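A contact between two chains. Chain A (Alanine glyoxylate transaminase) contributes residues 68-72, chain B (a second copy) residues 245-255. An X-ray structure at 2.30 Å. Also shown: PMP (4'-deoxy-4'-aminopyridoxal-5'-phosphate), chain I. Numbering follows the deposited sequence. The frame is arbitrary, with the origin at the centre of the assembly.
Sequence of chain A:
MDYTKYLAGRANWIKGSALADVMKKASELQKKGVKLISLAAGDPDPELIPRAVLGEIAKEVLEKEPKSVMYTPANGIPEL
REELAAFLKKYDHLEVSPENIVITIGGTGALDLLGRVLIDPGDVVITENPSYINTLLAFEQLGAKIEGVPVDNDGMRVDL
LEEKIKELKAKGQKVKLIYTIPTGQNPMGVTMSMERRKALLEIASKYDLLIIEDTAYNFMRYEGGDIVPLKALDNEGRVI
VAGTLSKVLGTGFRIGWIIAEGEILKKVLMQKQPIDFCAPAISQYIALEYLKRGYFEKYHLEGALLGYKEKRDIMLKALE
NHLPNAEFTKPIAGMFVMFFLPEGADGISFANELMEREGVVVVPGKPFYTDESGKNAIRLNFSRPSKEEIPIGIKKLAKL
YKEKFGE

Chain A, residues 68-72: SVMYT
Chain B, residues 245-255: LSKVLGTGFRI

The two chains meet at a shared cofactor: Tyr A71 reaches across to the phosphate of PMP, which chain B also grips. Tyr A71 OH donates to PMP O2P at a very short 2.4 Å and accepts from PMP N4A at 2.8 Å. Arg B254 NH2 donates to PMP O3P at 3.2 Å.

Chain A is irregular here. Met A70 (-118/177) and Tyr A71 (-60/163) are extended. Chain B leaves a weakly bonded helix at Gly B250 (134/129) and makes a type I turn from Gly B250 to Phe B253. Met A70 lies nearest Gly B252, CA to CA 4.2 Å.

One hydrogen bond joins the backbones: Gly B252 N to Val A69 O, 3.0 Å, 152°. Gly B252 CA also lies 3.4 Å from Met A70 O. A CB on Gly B252 would clash with that oxygen. One on Gly B250 would hit Val A69 CG2, and its backbone angles alone call for glycine.

Tyr A71 (chi1 m, chi2 -54°) lays its ring against Thr B251, whose CG2 sits 3.5 Å from the ring centroid, over the face. Val A69 (p) packs CG2 3.4 Å from CE2 of Phe B253 (m, chi2 -78°). Arg B254 (m, m, p, -133°) braces the turn, NH1 to Thr B251 O 3.2 Å. The stretches bury 368 Å² together.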

ATOM      1  N   SER A  68     -17.698 -19.171  29.500  1.00 44.89           N
ATOM      2  CA  SER A  68     -17.860 -17.724  29.582  1.00 45.22           C
ATOM      3  C   SER A  68     -16.579 -16.997  29.980  1.00 45.11           C
ATOM      4  O   SER A  68     -16.551 -15.769  30.014  1.00 44.35           O
ATOM      5  CB  SER A  68     -18.979 -17.348  30.563  1.00 45.81           C
ATOM      6  OG  SER A  68     -18.560 -17.477  31.908  1.00 47.44           O
ATOM      7  N   VAL A  69     -15.515 -17.739  30.266  1.00 44.40           N
ATOM      8  CA  VAL A  69     -14.260 -17.106  30.660  1.00 44.66           C
ATOM      9  C   VAL A  69     -13.147 -17.455  29.678  1.00 45.08           C
ATOM     10  O   VAL A  69     -11.991 -17.066  29.861  1.00 45.16           O
ATOM     11  CB  VAL A  69     -13.831 -17.556  32.071  1.00 44.63           C
ATOM     12  CG1 VAL A  69     -13.207 -18.954  32.016  1.00 43.12           C
ATOM     13  CG2 VAL A  69     -12.867 -16.557  32.662  1.00 47.69           C
ATOM     14  N   MET A  70     -13.510 -18.166  28.618  1.00 43.66           N
ATOM     15  CA  MET A  70     -12.529 -18.611  27.640  1.00 42.64           C
ATOM     16  C   MET A  70     -12.730 -18.065  26.229  1.00 42.82           C
ATOM     17  O   MET A  70     -13.690 -17.346  25.945  1.00 42.81           O
ATOM     18  CB  MET A  70     -12.532 -20.142  27.574  1.00 41.48           C
ATOM     19  CG  MET A  70     -12.222 -20.872  28.882  1.00 42.45           C
ATOM     20  SD  MET A  70     -12.060 -22.665  28.601  1.00 46.83           S
ATOM     21  CE  MET A  70     -13.756 -23.196  28.602  1.00 41.67           C
ATOM     22  N   TYR A  71     -11.810 -18.413  25.338  1.00 41.60           N
ATOM     23  CA  TYR A  71     -11.924 -17.990  23.956  1.00 41.02           C
ATOM     24  C   TYR A  71     -13.223 -18.538  23.389  1.00 40.07           C
ATOM     25  O   TYR A  71     -13.819 -19.463  23.944  1.00 38.77           O
ATOM     26  CB  TYR A  71     -10.763 -18.537  23.126  1.00 40.03           C
ATOM     27  CG  TYR A  71      -9.439 -17.886  23.422  1.00 40.39           C
ATOM     28  CD1 TYR A  71      -9.300 -16.499  23.364  1.00 39.64           C
ATOM     29  CD2 TYR A  71      -8.303 -18.658  23.693  1.00 39.97           C
ATOM     30  CE1 TYR A  71      -8.071 -15.898  23.556  1.00 41.58           C
ATOM     31  CE2 TYR A  71      -7.068 -18.067  23.889  1.00 39.47           C
ATOM     32  CZ  TYR A  71      -6.959 -16.685  23.816  1.00 41.34           C
ATOM     33  OH  TYR A  71      -5.748 -16.079  23.995  1.00 40.92           O
ATOM     34  N   THR A  72     -13.646 -17.969  22.268  1.00 40.75           N
ATOM     35  CA  THR A  72     -14.855 -18.399  21.573  1.00 40.63           C
ATOM     36  C   THR A  72     -14.438 -18.474  20.109  1.00 37.56           C
ATOM     37  O   THR A  72     -13.385 -17.970  19.750  1.00 39.93           O
ATOM     38  CB  THR A  72     -15.985 -17.343  21.703  1.00 41.75           C
ATOM     39  OG1 THR A  72     -17.223 -17.897  21.246  1.00 48.03           O
ATOM     40  CG2 THR A  72     -15.681 -16.142  20.851  1.00 41.81           C
TER
ATOM     41  N   LEU B 245      -4.007  -9.881  30.336  1.00 33.77           N
ATOM     42  CA  LEU B 245      -4.426 -10.485  31.594  1.00 35.37           C
ATOM     43  C   LEU B 245      -5.285 -11.699  31.286  1.00 33.99           C
ATOM     44  O   LEU B 245      -5.927 -12.254  32.172  1.00 33.73           O
ATOM     45  CB  LEU B 245      -5.273  -9.497  32.407  1.00 35.93           C
ATOM     46  CG  LEU B 245      -4.625  -8.708  33.546  1.00 39.25           C
ATOM     47  CD1 LEU B 245      -5.627  -7.695  34.099  1.00 40.71           C
ATOM     48  CD2 LEU B 245      -4.188  -9.664  34.634  1.00 36.04           C
ATOM     49  N   SER B 246      -5.292 -12.108  30.027  1.00 33.75           N
ATOM     50  CA  SER B 246      -6.120 -13.221  29.632  1.00 37.56           C
ATOM     51  C   SER B 246      -5.744 -14.558  30.266  1.00 38.13           C
ATOM     52  O   SER B 246      -6.626 -15.360  30.564  1.00 37.36           O
ATOM     53  CB  SER B 246      -6.151 -13.338  28.100  1.00 36.96           C
ATOM     54  OG  SER B 246      -4.859 -13.556  27.579  1.00 42.00           O
ATOM     55  N   LYS B 247      -4.454 -14.794  30.488  1.00 38.57           N
ATOM     56  CA  LYS B 247      -4.016 -16.046  31.093  1.00 40.59           C
ATOM     57  C   LYS B 247      -4.178 -15.997  32.617  1.00 41.90           C
ATOM     58  O   LYS B 247      -3.892 -16.965  33.320  1.00 42.22           O
ATOM     59  CB  LYS B 247      -2.555 -16.334  30.722  1.00 40.87           C
ATOM     60  CG  LYS B 247      -2.249 -16.297  29.222  1.00 43.46           C
ATOM     61  CD  LYS B 247      -3.126 -17.266  28.426  1.00 45.71           C
ATOM     62  CE  LYS B 247      -2.773 -17.252  26.932  1.00 45.87           C
ATOM     63  NZ  LYS B 247      -2.982 -15.920  26.305  1.00 47.86           N
ATOM     64  N   VAL B 248      -4.642 -14.863  33.124  1.00 42.09           N
ATOM     65  CA  VAL B 248      -4.838 -14.712  34.555  1.00 41.91           C
ATOM     66  C   VAL B 248      -6.319 -14.581  34.911  1.00 42.17           C
ATOM     67  O   VAL B 248      -6.876 -15.394  35.647  1.00 40.17           O
ATOM     68  CB  VAL B 248      -4.121 -13.454  35.088  1.00 41.68           C
ATOM     69  CG1 VAL B 248      -4.538 -13.197  36.539  1.00 40.92           C
ATOM     70  CG2 VAL B 248      -2.613 -13.626  34.982  1.00 40.27           C
ATOM     71  N   LEU B 249      -6.939 -13.546  34.358  1.00 43.37           N
ATOM     72  CA  LEU B 249      -8.337 -13.210  34.596  1.00 43.38           C
ATOM     73  C   LEU B 249      -9.318 -14.033  33.782  1.00 44.42           C
ATOM     74  O   LEU B 249     -10.484 -14.189  34.153  1.00 45.65           O
ATOM     75  CB  LEU B 249      -8.542 -11.734  34.259  1.00 43.64           C
ATOM     76  CG  LEU B 249      -9.804 -11.028  34.752  1.00 45.14           C
ATOM     77  CD1 LEU B 249      -9.709 -10.871  36.269  1.00 43.20           C
ATOM     78  CD2 LEU B 249      -9.930  -9.654  34.089  1.00 44.94           C
ATOM     79  N   GLY B 250      -8.852 -14.553  32.657  1.00 44.45           N
ATOM     80  CA  GLY B 250      -9.734 -15.308  31.786  1.00 44.72           C
ATOM     81  C   GLY B 250      -9.470 -14.813  30.378  1.00 43.57           C
ATOM     82  O   GLY B 250      -9.477 -13.617  30.091  1.00 43.45           O
ATOM     83  N   THR B 251      -9.233 -15.758  29.495  1.00 42.83           N
ATOM     84  CA  THR B 251      -8.903 -15.466  28.124  1.00 41.31           C
ATOM     85  C   THR B 251     -10.040 -14.872  27.284  1.00 40.13           C
ATOM     86  O   THR B 251      -9.804 -14.307  26.215  1.00 40.18           O
ATOM     87  CB  THR B 251      -8.348 -16.755  27.515  1.00 40.75           C
ATOM     88  OG1 THR B 251      -7.326 -16.442  26.570  1.00 45.61           O
ATOM     89  CG2 THR B 251      -9.436 -17.563  26.886  1.00 40.31           C
ATOM     90  N   GLY B 252     -11.270 -14.965  27.774  1.00 39.44           N
ATOM     91  CA  GLY B 252     -12.391 -14.422  27.030  1.00 36.58           C
ATOM     92  C   GLY B 252     -12.774 -12.983  27.342  1.00 36.62           C
ATOM     93  O   GLY B 252     -13.626 -12.408  26.658  1.00 34.73           O
ATOM     94  N   PHE B 253     -12.164 -12.381  28.357  1.00 37.01           N
ATOM     95  CA  PHE B 253     -12.508 -10.996  28.717  1.00 37.20           C
ATOM     96  C   PHE B 253     -11.981  -9.952  27.734  1.00 35.83           C
ATOM     97  O   PHE B 253     -12.525  -8.850  27.639  1.00 36.44           O
ATOM     98  CB  PHE B 253     -12.020 -10.692  30.144  1.00 38.90           C
ATOM     99  CG  PHE B 253     -12.848 -11.356  31.226  1.00 39.76           C
ATOM    100  CD1 PHE B 253     -14.082 -10.828  31.603  1.00 42.24           C
ATOM    101  CD2 PHE B 253     -12.401 -12.509  31.855  1.00 39.90           C
ATOM    102  CE1 PHE B 253     -14.853 -11.446  32.592  1.00 41.45           C
ATOM    103  CE2 PHE B 253     -13.165 -13.131  32.843  1.00 40.12           C
ATOM    104  CZ  PHE B 253     -14.390 -12.598  33.209  1.00 40.16           C
ATOM    105  N   ARG B 254     -10.934 -10.314  26.998  1.00 36.59           N
ATOM    106  CA  ARG B 254     -10.306  -9.440  26.006  1.00 35.70           C
ATOM    107  C   ARG B 254      -9.683  -8.204  26.657  1.00 37.06           C
ATOM    108  O   ARG B 254      -9.975  -7.072  26.254  1.00 34.24           O
ATOM    109  CB  ARG B 254     -11.313  -8.990  24.944  1.00 36.38           C
ATOM    110  CG  ARG B 254     -12.194 -10.094  24.350  1.00 39.90           C
ATOM    111  CD  ARG B 254     -11.416 -10.987  23.395  1.00 40.99           C
ATOM    112  NE  ARG B 254     -10.303 -11.613  24.086  1.00 42.37           N
ATOM    113  CZ  ARG B 254      -9.062 -11.661  23.622  1.00 40.66           C
ATOM    114  NH1 ARG B 254      -8.127 -12.259  24.339  1.00 41.37           N
ATOM    115  NH2 ARG B 254      -8.755 -11.123  22.449  1.00 37.22           N
ATOM    116  N   ILE B 255      -8.849  -8.417  27.676  1.00 35.48           N
ATOM    117  CA  ILE B 255      -8.180  -7.309  28.344  1.00 33.42           C
ATOM    118  C   ILE B 255      -6.670  -7.428  28.142  1.00 34.71           C
ATOM    119  O   ILE B 255      -6.024  -8.341  28.669  1.00 37.46           O
ATOM    120  CB  ILE B 255      -8.471  -7.280  29.880  1.00 34.62           C
ATOM    121  CG1 ILE B 255      -9.952  -6.940  30.148  1.00 35.04           C
ATOM    122  CG2 ILE B 255      -7.560  -6.256  30.556  1.00 33.37           C
ATOM    123  CD1 ILE B 255     -10.391  -5.533  29.718  1.00 29.32           C
TER
HETATM  124  N1  PMP I 409       0.650 -13.518  22.631  1.00 55.11           N
HETATM  125  C2  PMP I 409       0.925 -14.833  22.793  1.00 54.95           C
HETATM  126  C2A PMP I 409       2.400 -15.244  22.727  1.00 52.75           C
HETATM  127  C3  PMP I 409      -0.108 -15.780  23.021  1.00 54.95           C
HETATM  128  O3  PMP I 409       0.215 -17.111  23.180  1.00 53.32           O
HETATM  129  C4  PMP I 409      -1.481 -15.316  23.070  1.00 56.83           C
HETATM  130  C4A PMP I 409      -2.607 -16.343  23.321  1.00 57.49           C
HETATM  131  N4A PMP I 409      -3.587 -16.415  22.242  1.00 61.26           N
HETATM  132  C5  PMP I 409      -1.729 -13.801  22.876  1.00 55.51           C
HETATM  133  C6  PMP I 409      -0.620 -12.955  22.657  1.00 55.28           C
HETATM  134  C5A PMP I 409      -3.133 -13.187  22.915  1.00 54.01           C
HETATM  135  O4P PMP I 409      -3.442 -13.171  23.974  1.00 51.85           O
HETATM  136  P   PMP I 409      -4.939 -12.465  24.199  1.00 41.02           P
HETATM  137  O1P PMP I 409      -5.058 -11.061  25.453  1.00 52.33           O
HETATM  138  O2P PMP I 409      -6.037 -13.891  24.838  1.00 47.91           O
HETATM  139  O3P PMP I 409      -5.682 -11.819  22.676  1.00 46.68           O